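Local coordinates for protein germination-specific N-acetylmuramoyl-L-alanine amidase, Autolysin (Clostridioides difficile, PDB 7RAG) that probably hydrolyses the amide bond between N-acetylmuramic acid and L-alanine in peptidoglycan as a zinc-dependent amidase, and is bound here to the GerS lipoprotein that activates it, at residues L21-G26 and A47-L52; A121-P126 and V172-G177; N92-I97 and D160-K165; N16-L21 and N101-V106. All blocks are in the same frame, centred on the assembly; numbering follows the deposited sequence.

Contact 1: L21-G26 and A47-L52. With ZN (zinc ion), chain C.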
loop_
_atom_site.group_PDB
_atom_site.type_symbol
_atom_site.label_atom_id
_atom_site.label_comp_id
_atom_site.label_asym_id
_atom_site.label_seq_id
_atom_site.Cartn_x
_atom_site.Cartn_y
_atom_site.Cartn_z
ATOM N N LEU B 21 12.531 28.494 2.237
ATOM C CA LEU B 21 13.154 28.109 3.497
ATOM C C LEU B 21 14.035 29.243 4.012
ATOM O O LEU B 21 14.922 29.715 3.295
ATOM C CB LEU B 21 13.983 26.839 3.336
ATOM C CG LEU B 21 13.287 25.659 2.657
ATOM C CD1 LEU B 21 14.270 24.465 2.589
ATOM C CD2 LEU B 21 11.949 25.270 3.322
ATOM N N ASP B 22 13.797 29.652 5.261
ATOM C CA ASP B 22 14.443 30.789 5.914
ATOM C C ASP B 22 15.164 30.279 7.155
ATOM O O ASP B 22 14.522 29.952 8.159
ATOM C CB ASP B 22 13.401 31.862 6.274
ATOM C CG ASP B 22 13.955 32.974 7.194
ATOM O OD1 ASP B 22 14.929 33.670 6.787
ATOM O OD2 ASP B 22 13.392 33.186 8.313
ATOM N N ALA B 23 16.489 30.192 7.080
ATOM C CA ALA B 23 17.311 29.850 8.240
ATOM C C ALA B 23 17.433 31.097 9.092
ATOM O O ALA B 23 18.161 32.026 8.747
ATOM C CB ALA B 23 18.683 29.347 7.822
ATOM N N GLY B 24 16.684 31.149 10.186
ATOM C CA GLY B 24 16.677 32.369 10.963
ATOM C C GLY B 24 18.034 32.626 11.570
ATOM O O GLY B 24 18.538 31.787 12.326
ATOM N N HIS B 25 18.767 33.567 11.008
ATOM C CA HIS B 25 19.576 34.552 11.701
ATOM C C HIS B 25 20.691 34.721 10.688
ATOM O O HIS B 25 20.500 34.364 9.523
ATOM C CB HIS B 25 19.982 34.169 13.128
ATOM C CG HIS B 25 18.853 34.311 14.108
ATOM N ND1 HIS B 25 18.335 35.538 14.469
ATOM C CD2 HIS B 25 18.110 33.382 14.755
ATOM C CE1 HIS B 25 17.333 35.356 15.309
ATOM N NE2 HIS B 25 17.175 34.059 15.496
ATOM N N GLY B 26 21.809 35.300 11.068
ATOM C CA GLY B 26 23.012 35.094 10.285
ATOM C C GLY B 26 23.973 36.241 10.455
ATOM O O GLY B 26 23.624 37.303 10.957
ATOM N N ALA B 47 21.967 24.578 9.226
ATOM C CA ALA B 47 22.183 23.155 8.974
ATOM C C ALA B 47 20.863 22.444 8.678
ATOM O O ALA B 47 20.751 21.714 7.681
ATOM C CB ALA B 47 22.899 22.511 10.163
ATOM N N ILE B 48 19.853 22.645 9.540
ATOM C CA ILE B 48 18.558 22.003 9.329
ATOM C C ILE B 48 17.940 22.475 8.020
ATOM O O ILE B 48 17.434 21.672 7.231
ATOM C CB ILE B 48 17.609 22.257 10.518
ATOM C CG1 ILE B 48 18.172 21.640 11.793
ATOM C CG2 ILE B 48 16.243 21.672 10.232
ATOM C CD1 ILE B 48 17.645 22.267 13.031
ATOM N N THR B 49 17.992 23.778 7.762
ATOM C CA THR B 49 17.445 24.321 6.525
ATOM C C THR B 49 18.100 23.711 5.284
ATOM O O THR B 49 17.409 23.443 4.290
ATOM C CB THR B 49 17.616 25.837 6.522
ATOM O OG1 THR B 49 16.928 26.401 7.651
ATOM C CG2 THR B 49 17.087 26.419 5.238
ATOM N N LEU B 50 19.427 23.491 5.306
ATOM C CA LEU B 50 20.066 22.904 4.137
ATOM C C LEU B 50 19.757 21.415 4.003
ATOM O O LEU B 50 19.624 20.909 2.872
ATOM C CB LEU B 50 21.571 23.157 4.163
ATOM C CG LEU B 50 21.904 24.643 3.959
ATOM C CD1 LEU B 50 23.373 24.881 4.117
ATOM C CD2 LEU B 50 21.407 25.204 2.604
ATOM N N LYS B 51 19.595 20.702 5.123
ATOM C CA LYS B 51 19.100 19.324 5.031
ATOM C C LYS B 51 17.718 19.285 4.393
ATOM O O LYS B 51 17.448 18.453 3.508
ATOM C CB LYS B 51 19.050 18.661 6.413
ATOM C CG LYS B 51 20.369 18.640 7.178
ATOM C CD LYS B 51 21.424 17.844 6.473
ATOM C CE LYS B 51 22.692 17.692 7.347
ATOM N NZ LYS B 51 23.693 16.754 6.734
ATOM N N LEU B 52 16.834 20.199 4.827
ATOM C CA LEU B 52 15.454 20.255 4.337
ATOM C C LEU B 52 15.407 20.660 2.865
ATOM O O LEU B 52 14.614 20.122 2.088
ATOM C CB LEU B 52 14.646 21.231 5.202
ATOM C CG LEU B 52 13.152 21.487 4.938
ATOM C CD1 LEU B 52 12.389 20.160 4.777
ATOM C CD2 LEU B 52 12.535 22.332 6.066
HETATM ZN ZN ZN C . 15.548 32.759 16.399
#

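Contact 2: A121-P126 and V172-G177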
loop_
_atom_site.group_PDB
_atom_site.type_symbol
_atom_site.label_atom_id
_atom_site.label_comp_id
_atom_site.label_asym_id
_atom_site.label_seq_id
_atom_site.Cartn_x
_atom_site.Cartn_y
_atom_site.Cartn_z
ATOM N N ALA B 121 10.208 20.518 20.124
ATOM C CA ALA B 121 9.968 21.302 18.924
ATOM C C ALA B 121 8.567 21.901 18.972
ATOM O O ALA B 121 7.602 21.252 19.395
ATOM C CB ALA B 121 10.121 20.437 17.678
ATOM N N GLN B 122 8.464 23.148 18.539
ATOM C CA GLN B 122 7.216 23.884 18.570
ATOM C C GLN B 122 7.001 24.578 17.233
ATOM O O GLN B 122 7.899 25.259 16.740
ATOM C CB GLN B 122 7.239 24.904 19.703
ATOM C CG GLN B 122 6.036 25.813 19.709
ATOM C CD GLN B 122 4.797 25.093 20.142
ATOM O OE1 GLN B 122 4.753 24.533 21.238
ATOM N NE2 GLN B 122 3.785 25.068 19.279
ATOM N N THR B 123 5.816 24.424 16.653
ATOM C CA THR B 123 5.465 25.112 15.417
ATOM C C THR B 123 4.495 26.261 15.691
ATOM O O THR B 123 3.693 26.222 16.623
ATOM C CB THR B 123 4.856 24.135 14.415
ATOM O OG1 THR B 123 5.530 22.884 14.535
ATOM C CG2 THR B 123 5.046 24.631 12.998
ATOM N N PHE B 124 4.600 27.304 14.883
ATOM C CA PHE B 124 3.734 28.464 14.970
ATOM C C PHE B 124 3.230 28.795 13.575
ATOM O O PHE B 124 3.872 28.480 12.565
ATOM C CB PHE B 124 4.451 29.696 15.544
ATOM C CG PHE B 124 5.200 29.450 16.823
ATOM C CD1 PHE B 124 4.607 29.689 18.047
ATOM C CD2 PHE B 124 6.513 29.029 16.801
ATOM C CE1 PHE B 124 5.309 29.488 19.227
ATOM C CE2 PHE B 124 7.210 28.820 17.971
ATOM C CZ PHE B 124 6.616 29.056 19.180
ATOM N N TYR B 125 2.094 29.472 13.539
ATOM C CA TYR B 125 1.442 29.931 12.325
ATOM C C TYR B 125 0.905 31.329 12.591
ATOM O O TYR B 125 0.588 31.662 13.739
ATOM C CB TYR B 125 0.294 28.994 11.916
ATOM C CG TYR B 125 -0.875 28.999 12.894
ATOM C CD1 TYR B 125 -1.984 29.815 12.677
ATOM C CD2 TYR B 125 -0.862 28.190 14.032
ATOM C CE1 TYR B 125 -3.033 29.833 13.553
ATOM C CE2 TYR B 125 -1.907 28.197 14.921
ATOM C CZ TYR B 125 -2.998 29.021 14.673
ATOM O OH TYR B 125 -4.053 29.031 15.542
ATOM N N PRO B 126 0.785 32.162 11.558
ATOM C CA PRO B 126 0.277 33.521 11.776
ATOM C C PRO B 126 -1.194 33.482 12.156
ATOM O O PRO B 126 -1.988 32.792 11.515
ATOM C CB PRO B 126 0.489 34.193 10.418
ATOM C CG PRO B 126 0.386 33.067 9.439
ATOM C CD PRO B 126 0.962 31.867 10.127
ATOM N N VAL B 172 4.738 29.194 8.070
ATOM C CA VAL B 172 4.914 28.632 9.401
ATOM C C VAL B 172 6.331 28.890 9.881
ATOM O O VAL B 172 7.281 28.983 9.092
ATOM C CB VAL B 172 4.627 27.120 9.455
ATOM C CG1 VAL B 172 3.240 26.820 8.915
ATOM C CG2 VAL B 172 5.685 26.371 8.669
ATOM N N LEU B 173 6.458 29.003 11.196
ATOM C CA LEU B 173 7.744 29.080 11.864
ATOM C C LEU B 173 7.922 27.821 12.690
ATOM O O LEU B 173 6.988 27.386 13.363
ATOM C CB LEU B 173 7.824 30.305 12.774
ATOM C CG LEU B 173 9.064 30.345 13.677
ATOM C CD1 LEU B 173 10.154 30.999 12.903
ATOM C CD2 LEU B 173 8.823 31.088 14.998
ATOM N N ILE B 174 9.112 27.234 12.650
ATOM C CA ILE B 174 9.410 26.053 13.450
ATOM C C ILE B 174 10.579 26.359 14.364
ATOM O O ILE B 174 11.689 26.633 13.890
ATOM C CB ILE B 174 9.719 24.834 12.575
ATOM C CG1 ILE B 174 8.690 24.711 11.460
ATOM C CG2 ILE B 174 9.713 23.584 13.418
ATOM C CD1 ILE B 174 8.896 23.519 10.640
ATOM N N GLU B 175 10.338 26.294 15.672
ATOM C CA GLU B 175 11.388 26.363 16.682
ATOM C C GLU B 175 11.740 24.937 17.066
ATOM O O GLU B 175 10.991 24.281 17.796
ATOM C CB GLU B 175 10.933 27.171 17.890
ATOM C CG GLU B 175 10.768 28.611 17.538
ATOM C CD GLU B 175 10.555 29.492 18.738
ATOM O OE1 GLU B 175 10.401 28.949 19.867
ATOM O OE2 GLU B 175 10.543 30.736 18.527
ATOM N N CYS B 176 12.889 24.474 16.589
ATOM C CA CYS B 176 13.171 23.048 16.558
ATOM C C CYS B 176 13.458 22.460 17.924
ATOM O O CYS B 176 13.232 21.268 18.114
ATOM C CB CYS B 176 14.330 22.795 15.599
ATOM S SG CYS B 176 13.919 23.416 13.957
ATOM N N GLY B 177 13.923 23.262 18.875
ATOM C CA GLY B 177 14.224 22.792 20.215
ATOM C C GLY B 177 14.715 23.965 21.027
ATOM O O GLY B 177 14.755 25.102 20.545
#

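Contact 3: N92-I97 and D160-K165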
loop_
_atom_site.group_PDB
_atom_site.type_symbol
_atom_site.label_atom_id
_atom_site.label_comp_id
_atom_site.label_asym_id
_atom_site.label_seq_id
_atom_site.Cartn_x
_atom_site.Cartn_y
_atom_site.Cartn_z
ATOM N N ASN B 92 14.625 42.591 3.942
ATOM C CA ASN B 92 15.090 41.917 2.737
ATOM C C ASN B 92 14.491 40.514 2.604
ATOM O O ASN B 92 14.063 40.115 1.509
ATOM C CB ASN B 92 16.612 41.880 2.737
ATOM C CG ASN B 92 17.220 43.246 2.390
ATOM O OD1 ASN B 92 16.780 43.908 1.455
ATOM N ND2 ASN B 92 18.220 43.672 3.159
ATOM N N ARG B 93 14.448 39.758 3.713
ATOM C CA ARG B 93 13.742 38.478 3.717
ATOM C C ARG B 93 12.271 38.653 3.336
ATOM O O ARG B 93 11.711 37.852 2.570
ATOM C CB ARG B 93 13.877 37.835 5.088
ATOM C CG ARG B 93 15.309 37.771 5.530
ATOM C CD ARG B 93 15.551 36.827 6.687
ATOM N NE ARG B 93 16.980 36.803 6.969
ATOM C CZ ARG B 93 17.646 35.811 7.559
ATOM N NH1 ARG B 93 17.027 34.704 7.953
ATOM N NH2 ARG B 93 18.954 35.928 7.749
ATOM N N LYS B 94 11.629 39.712 3.838
ATOM C CA LYS B 94 10.243 39.950 3.466
ATOM C C LYS B 94 10.105 40.165 1.966
ATOM O O LYS B 94 9.130 39.707 1.360
ATOM C CB LYS B 94 9.676 41.149 4.223
ATOM C CG LYS B 94 8.153 41.183 4.224
ATOM C CD LYS B 94 7.618 40.026 5.065
ATOM C CE LYS B 94 6.119 39.927 5.001
ATOM N NZ LYS B 94 5.619 38.892 5.931
ATOM N N GLU B 95 11.053 40.883 1.352
ATOM C CA GLU B 95 10.950 41.133 -0.086
ATOM C C GLU B 95 11.155 39.843 -0.876
ATOM O O GLU B 95 10.528 39.637 -1.927
ATOM C CB GLU B 95 11.944 42.201 -0.529
ATOM N N ILE B 96 12.036 38.970 -0.387
ATOM C CA ILE B 96 12.193 37.668 -1.024
ATOM C C ILE B 96 10.875 36.910 -0.993
ATOM O O ILE B 96 10.488 36.276 -1.978
ATOM C CB ILE B 96 13.328 36.879 -0.361
ATOM C CG1 ILE B 96 14.654 37.563 -0.661
ATOM C CG2 ILE B 96 13.331 35.427 -0.836
ATOM C CD1 ILE B 96 15.808 36.958 0.060
ATOM N N ILE B 97 10.145 36.996 0.125
ATOM C CA ILE B 97 8.828 36.361 0.189
ATOM C C ILE B 97 7.875 37.019 -0.797
ATOM O O ILE B 97 7.144 36.343 -1.529
ATOM C CB ILE B 97 8.257 36.409 1.620
ATOM C CG1 ILE B 97 9.175 35.685 2.609
ATOM C CG2 ILE B 97 6.881 35.756 1.675
ATOM C CD1 ILE B 97 8.674 35.771 4.034
ATOM N N ASP B 160 3.191 38.490 16.130
ATOM C CA ASP B 160 4.349 39.353 16.312
ATOM C C ASP B 160 5.564 38.910 15.500
ATOM O O ASP B 160 6.649 39.473 15.682
ATOM C CB ASP B 160 4.714 39.415 17.802
ATOM C CG ASP B 160 5.126 38.055 18.365
ATOM O OD1 ASP B 160 4.781 37.011 17.760
ATOM O OD2 ASP B 160 5.802 38.024 19.417
ATOM N N ILE B 161 5.428 37.900 14.643
ATOM C CA ILE B 161 6.498 37.504 13.735
ATOM C C ILE B 161 6.254 38.195 12.400
ATOM O O ILE B 161 5.380 37.782 11.633
ATOM C CB ILE B 161 6.569 35.987 13.540
ATOM C CG1 ILE B 161 6.515 35.226 14.870
ATOM C CG2 ILE B 161 7.811 35.662 12.752
ATOM C CD1 ILE B 161 7.796 35.230 15.652
ATOM N N TYR B 162 7.058 39.214 12.104
ATOM C CA TYR B 162 6.910 39.971 10.864
ATOM C C TYR B 162 6.883 39.064 9.643
ATOM O O TYR B 162 6.009 39.188 8.781
ATOM C CB TYR B 162 8.050 40.986 10.746
ATOM C CG TYR B 162 8.015 41.799 9.479
ATOM C CD1 TYR B 162 6.876 42.480 9.105
ATOM C CD2 TYR B 162 9.121 41.879 8.659
ATOM C CE1 TYR B 162 6.837 43.228 7.950
ATOM C CE2 TYR B 162 9.090 42.623 7.489
ATOM C CZ TYR B 162 7.945 43.303 7.140
ATOM O OH TYR B 162 7.905 44.040 5.976
ATOM N N LEU B 163 7.825 38.134 9.549
ATOM C CA LEU B 163 7.900 37.338 8.332
ATOM C C LEU B 163 6.695 36.433 8.122
ATOM O O LEU B 163 6.526 35.928 7.013
ATOM C CB LEU B 163 9.185 36.503 8.324
ATOM C CG LEU B 163 10.490 37.318 8.340
ATOM C CD1 LEU B 163 11.674 36.394 8.276
ATOM C CD2 LEU B 163 10.537 38.301 7.190
ATOM N N LEU B 164 5.847 36.210 9.125
ATOM C CA LEU B 164 4.634 35.430 8.894
ATOM C C LEU B 164 3.397 36.277 8.606
ATOM O O LEU B 164 2.385 35.717 8.174
ATOM C CB LEU B 164 4.328 34.526 10.089
ATOM C CG LEU B 164 5.396 33.557 10.551
ATOM C CD1 LEU B 164 4.922 32.898 11.824
ATOM C CD2 LEU B 164 5.670 32.534 9.480
ATOM N N LYS B 165 3.442 37.594 8.837
ATOM C CA LYS B 165 2.276 38.438 8.617
ATOM C C LYS B 165 2.015 38.626 7.125
ATOM O O LYS B 165 2.939 38.913 6.359
ATOM C CB LYS B 165 2.474 39.807 9.259
ATOM C CG LYS B 165 2.826 39.814 10.722
ATOM C CD LYS B 165 2.669 41.238 11.303
ATOM C CE LYS B 165 3.389 41.379 12.657
ATOM N NZ LYS B 165 3.530 42.787 13.173
#

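Contact 4: N16-L21 and N101-V106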
loop_
_atom_site.group_PDB
_atom_site.type_symbol
_atom_site.label_atom_id
_atom_site.label_comp_id
_atom_site.label_asym_id
_atom_site.label_seq_id
_atom_site.Cartn_x
_atom_site.Cartn_y
_atom_site.Cartn_z
ATOM N N ASN B 16 4.430 20.225 -8.254
ATOM C CA ASN B 16 5.493 21.176 -8.610
ATOM C C ASN B 16 5.417 22.441 -7.769
ATOM O O ASN B 16 4.903 23.455 -8.203
ATOM C CB ASN B 16 5.413 21.564 -10.083
ATOM C CG ASN B 16 5.826 20.438 -11.000
ATOM O OD1 ASN B 16 6.236 19.362 -10.535
ATOM N ND2 ASN B 16 5.725 20.673 -12.316
ATOM N N LYS B 17 5.937 22.370 -6.559
ATOM C CA LYS B 17 5.828 23.453 -5.608
ATOM C C LYS B 17 7.148 24.207 -5.520
ATOM O O LYS B 17 8.219 23.663 -5.820
ATOM C CB LYS B 17 5.431 22.908 -4.248
ATOM C CG LYS B 17 4.041 22.354 -4.249
ATOM C CD LYS B 17 3.039 23.468 -4.540
ATOM C CE LYS B 17 1.693 23.207 -3.874
ATOM N NZ LYS B 17 0.934 24.481 -3.620
ATOM N N THR B 18 7.048 25.483 -5.156
ATOM C CA THR B 18 8.196 26.306 -4.837
ATOM C C THR B 18 8.045 26.750 -3.390
ATOM O O THR B 18 6.999 27.288 -3.009
ATOM C CB THR B 18 8.309 27.494 -5.795
ATOM O OG1 THR B 18 8.438 26.995 -7.136
ATOM C CG2 THR B 18 9.554 28.341 -5.485
ATOM N N ILE B 19 9.080 26.493 -2.589
ATOM C CA ILE B 19 9.038 26.602 -1.137
ATOM C C ILE B 19 10.153 27.528 -0.674
ATOM O O ILE B 19 11.309 27.360 -1.079
ATOM C CB ILE B 19 9.172 25.216 -0.490
ATOM C CG1 ILE B 19 8.104 24.296 -1.070
ATOM C CG2 ILE B 19 9.022 25.310 1.012
ATOM C CD1 ILE B 19 7.732 23.161 -0.182
ATOM N N ILE B 20 9.817 28.499 0.170
ATOM C CA ILE B 20 10.819 29.374 0.766
ATOM C C ILE B 20 11.226 28.775 2.098
ATOM O O ILE B 20 10.372 28.565 2.970
ATOM C CB ILE B 20 10.303 30.810 0.964
ATOM C CG1 ILE B 20 9.858 31.417 -0.360
ATOM C CG2 ILE B 20 11.409 31.672 1.536
ATOM C CD1 ILE B 20 8.743 32.492 -0.189
ATOM N N LEU B 21 12.531 28.494 2.237
ATOM C CA LEU B 21 13.154 28.109 3.497
ATOM C C LEU B 21 14.035 29.243 4.012
ATOM O O LEU B 21 14.922 29.715 3.295
ATOM C CB LEU B 21 13.983 26.839 3.336
ATOM C CG LEU B 21 13.287 25.659 2.657
ATOM C CD1 LEU B 21 14.270 24.465 2.589
ATOM C CD2 LEU B 21 11.949 25.270 3.322
ATOM N N ASN B 101 6.692 34.557 -5.849
ATOM C CA ASN B 101 5.622 33.688 -6.374
ATOM C C ASN B 101 5.803 32.252 -5.893
ATOM O O ASN B 101 5.638 31.291 -6.643
ATOM C CB ASN B 101 5.535 33.728 -7.907
ATOM C CG ASN B 101 4.973 35.021 -8.418
ATOM O OD1 ASN B 101 5.616 35.730 -9.191
ATOM N ND2 ASN B 101 3.765 35.351 -7.974
ATOM N N ALA B 102 6.192 32.110 -4.640
ATOM C CA ALA B 102 6.312 30.797 -4.039
ATOM C C ALA B 102 4.939 30.281 -3.595
ATOM O O ALA B 102 3.940 31.011 -3.553
ATOM C CB ALA B 102 7.276 30.851 -2.859
ATOM N N ASN B 103 4.893 28.996 -3.271
ATOM C CA ASN B 103 3.685 28.390 -2.745
ATOM C C ASN B 103 3.673 28.340 -1.227
ATOM O O ASN B 103 2.609 28.189 -0.638
ATOM C CB ASN B 103 3.520 26.977 -3.318
ATOM C CG ASN B 103 3.508 26.970 -4.833
ATOM O OD1 ASN B 103 4.527 26.729 -5.475
ATOM N ND2 ASN B 103 2.365 27.274 -5.414
HETATM N N MSE B 104 4.815 28.504 -0.574
HETATM C CA MSE B 104 4.889 28.240 0.859
HETATM C C MSE B 104 6.156 28.826 1.460
HETATM O O MSE B 104 7.167 28.942 0.783
HETATM C CB MSE B 104 4.825 26.734 1.098
HETATM C CG MSE B 104 5.008 26.309 2.525
HETATM SE SE MSE B 104 5.154 24.365 2.619
HETATM C CE MSE B 104 3.365 23.831 1.916
ATOM N N PHE B 105 6.088 29.213 2.724
ATOM C CA PHE B 105 7.208 29.810 3.429
ATOM C C PHE B 105 7.415 29.087 4.751
ATOM O O PHE B 105 6.483 29.005 5.562
ATOM C CB PHE B 105 6.963 31.290 3.687
ATOM C CG PHE B 105 7.975 31.911 4.603
ATOM C CD1 PHE B 105 9.245 32.213 4.144
ATOM C CD2 PHE B 105 7.660 32.198 5.923
ATOM C CE1 PHE B 105 10.188 32.786 4.986
ATOM C CE2 PHE B 105 8.595 32.768 6.773
ATOM C CZ PHE B 105 9.856 33.061 6.308
ATOM N N VAL B 106 8.632 28.590 4.976
ATOM C CA VAL B 106 8.983 27.899 6.213
ATOM C C VAL B 106 10.229 28.547 6.795
ATOM O O VAL B 106 11.271 28.633 6.129
ATOM C CB VAL B 106 9.220 26.385 6.013
ATOM C CG1 VAL B 106 9.634 25.752 7.319
ATOM C CG2 VAL B 106 7.971 25.711 5.474
#

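Contact 1: L21-G26 and A47-L52
Thr49 OG1 is hydrogen-bonded to the carbonyl O of Asn45 one turn back in its own helix; across the contact, OG1 rests against Ala23, 3.4 Å from its CB, in van der Waals contact. With chi1 at -60°, OG1 stands beside the backbone N of Thr49 while CG2 is anti to that N, so the two branches divide the strand between them. CG2 takes Leu21 and comes to 3.7 Å from Leu21 CB. Further out, Leu21 CD1 sits 3.7 Å from the carbonyl O of Thr49 and 4.0 Å from Leu52 CG. Leu21 CD2 meets Leu52 CD2 at 4.1 Å, and the two leucine side chains cross obliquely. Leu21 and Ala23 both point at the helix. Asp22, between them, points away to a carboxylate held by Arg93, Thr66 and Ser107, and the chain runs on to His25, whose NE2 binds the zinc ion at 2.3 Å alongside Glu41 and His109. This helix face therefore packs on the strand that leads directly into the metal site. Strand 21-23 and helix 47-52 run nearly antiparallel, at 159°, as the first strand and the helix of a beta-alpha-beta unit completed by strand 62-65. Leu65 of that strand touches both Leu21 and Thr49, while Leu52 also packs against Ile201 and Tyr202 of helix 191-211.

Contact 2: A121-P126 and V172-G177
Phe124 reaches across to Leu173 and Glu175 of the neighbouring strand. Its CB is 4.1 Å from the carbonyl O of Leu173. Chi1 of -50° sets CG beside the backbone N, and from there CD2 reaches CD2 of Leu173 at 3.6 Å, the two side chains lying side by side and pointing the same way. CE2 meets the stem and head of Glu175, 3.5 Å from its CD, and CZ at the tip is 3.8 Å from Glu175 OE1. The ring and the carboxylate planes stand 70° apart. Arg158 of strand 156-158 adds a cation-pi contact to the same ring. Beneath these side chains the backbones form two hydrogen-bonded pairs, Gln122 with Glu175 and Phe124 with Leu173, the shortest bond being Phe124 N to Leu173 O at 2.8 Å. Between them lies the non-hydrogen-bonded pair Thr123 and Ile174, whose side chains occupy the other face of the sheet; there Thr123 CG2 packs 4.0 Å from Ile174 CG1, and Thr123 OG1 bonds to Gln140 of helix 130-147. Here the mixed sheet changes direction: strand 122-126 runs antiparallel to 171-178 but parallel to the outer strand 156-158. Leu173 touches the zinc ligand His109, and the Glu175 side chain comes to about 6 Å from the metal ion, so this antiparallel pair borders the zinc site of an Amidase_3 family enzyme.

Contact 3: N92-I97 and D160-K165
Lys94 spans the contact, its aliphatic chain running across one face of the Tyr162 ring and its ammonium ending among backbone carbonyls. CG is anti to the backbone N, and a bend at chi2 of 68° places CD against that face, offset toward the rim; CD is 4.1 Å from the ring centroid, a CH-pi contact. CG touches the phenol end, 3.4 Å from Tyr162 OH. NZ lies 5.0 Å from the same centroid and 10° off the ring normal, a cation-pi interaction made from over the face. The ammonium is gripped by hydrogen bonds to Lys165 O at 2.7 Å and Tyr162 O at 2.9 Å, and Asn167 OD1 also accepts a hydrogen bond from NZ; a weak one goes to Leu163 O. The Lys165 bond lies in the plane of its carbonyl, and Tyr162 O also accepts from the backbone N of Lys165. Such a set of oxygens probably favours the charged form of the lysine. Leu163 supplies the apolar part: its CD2 sits 4.0 Å from Arg93 CB, beside the helix backbone, and its CB is 4.4 Å from Ile97 CD1. The end of Arg93 leads away to a bond with the carbonyl O of His25, a zinc ligand. What results is a lysine gathering Tyr162 O and Lys165 O, so that the loop between strands 156-158 and 171-178, with its 3-10 segment 162-164, is fastened to helix 82-99, whose Arg93 reaches toward the zinc site of the amidase fold.

Contact 4: N16-L21 and N101-V106
Parallel beta pairing of strands 18-21 and 104-106 joins Ile19 to Met104, Ile20 to Phe105 and Leu21 to Val106 within the mixed sheet. The ladder starts with a side chain: Asn103 OD1 accepts from Thr18 N at 2.8 Å, in the carbonyl plane and on a lone pair, while Asn103 N gives a 2.7 Å bond back to Thr18 O. Thr18 is thus held at both its polar backbone atoms by one residue. Lys17 crosses Asn103 at about a right angle, its CD 3.5 Å from Asn103 CG. Beyond, Ile20 N bonds to Met104 O and Val106 N to Ile20 O. Ile20 CG2 meets the edge of the Phe105 ring in its plane, 3.4 Å from CD1, and Ile20 CD1 lies 3.5 Å from Ala102 CB. On the other face Ile19 CD1 sits 4.0 Å from SE of Met104, a selenomethionine. That face packs on helix 191-211 through Ile205, while the Ile20 and Phe105 face meets Ile97 of helix 82-99 and Ile169. Strand 62-65 flanks strand 18-23 on its other edge, and Tyr135 of the lipoprotein chain packs on Thr18.

From the N terminus, contact 4 opens first and closes a loop of some 80 residues; contact 1 is nested inside it and shares Leu21, so strand 18-23 is tied both to helix 41-58 and to strand 104-111. Contact 3 opens on helix 82-99 before contact 4 closes, and the two cross, with Ile97 meeting Phe105. Contact 2 then opens and crosses contact 3, since residues 160-165 come back to the helix before strand 171-178 pairs with 122-126. Contacts 1 and 2 follow in series. Arg93 links contact 3 to contact 1 by its salt bridge with Asp22, and Val172 bonds to Phe105, joining contacts 2 and 4 across one sheet.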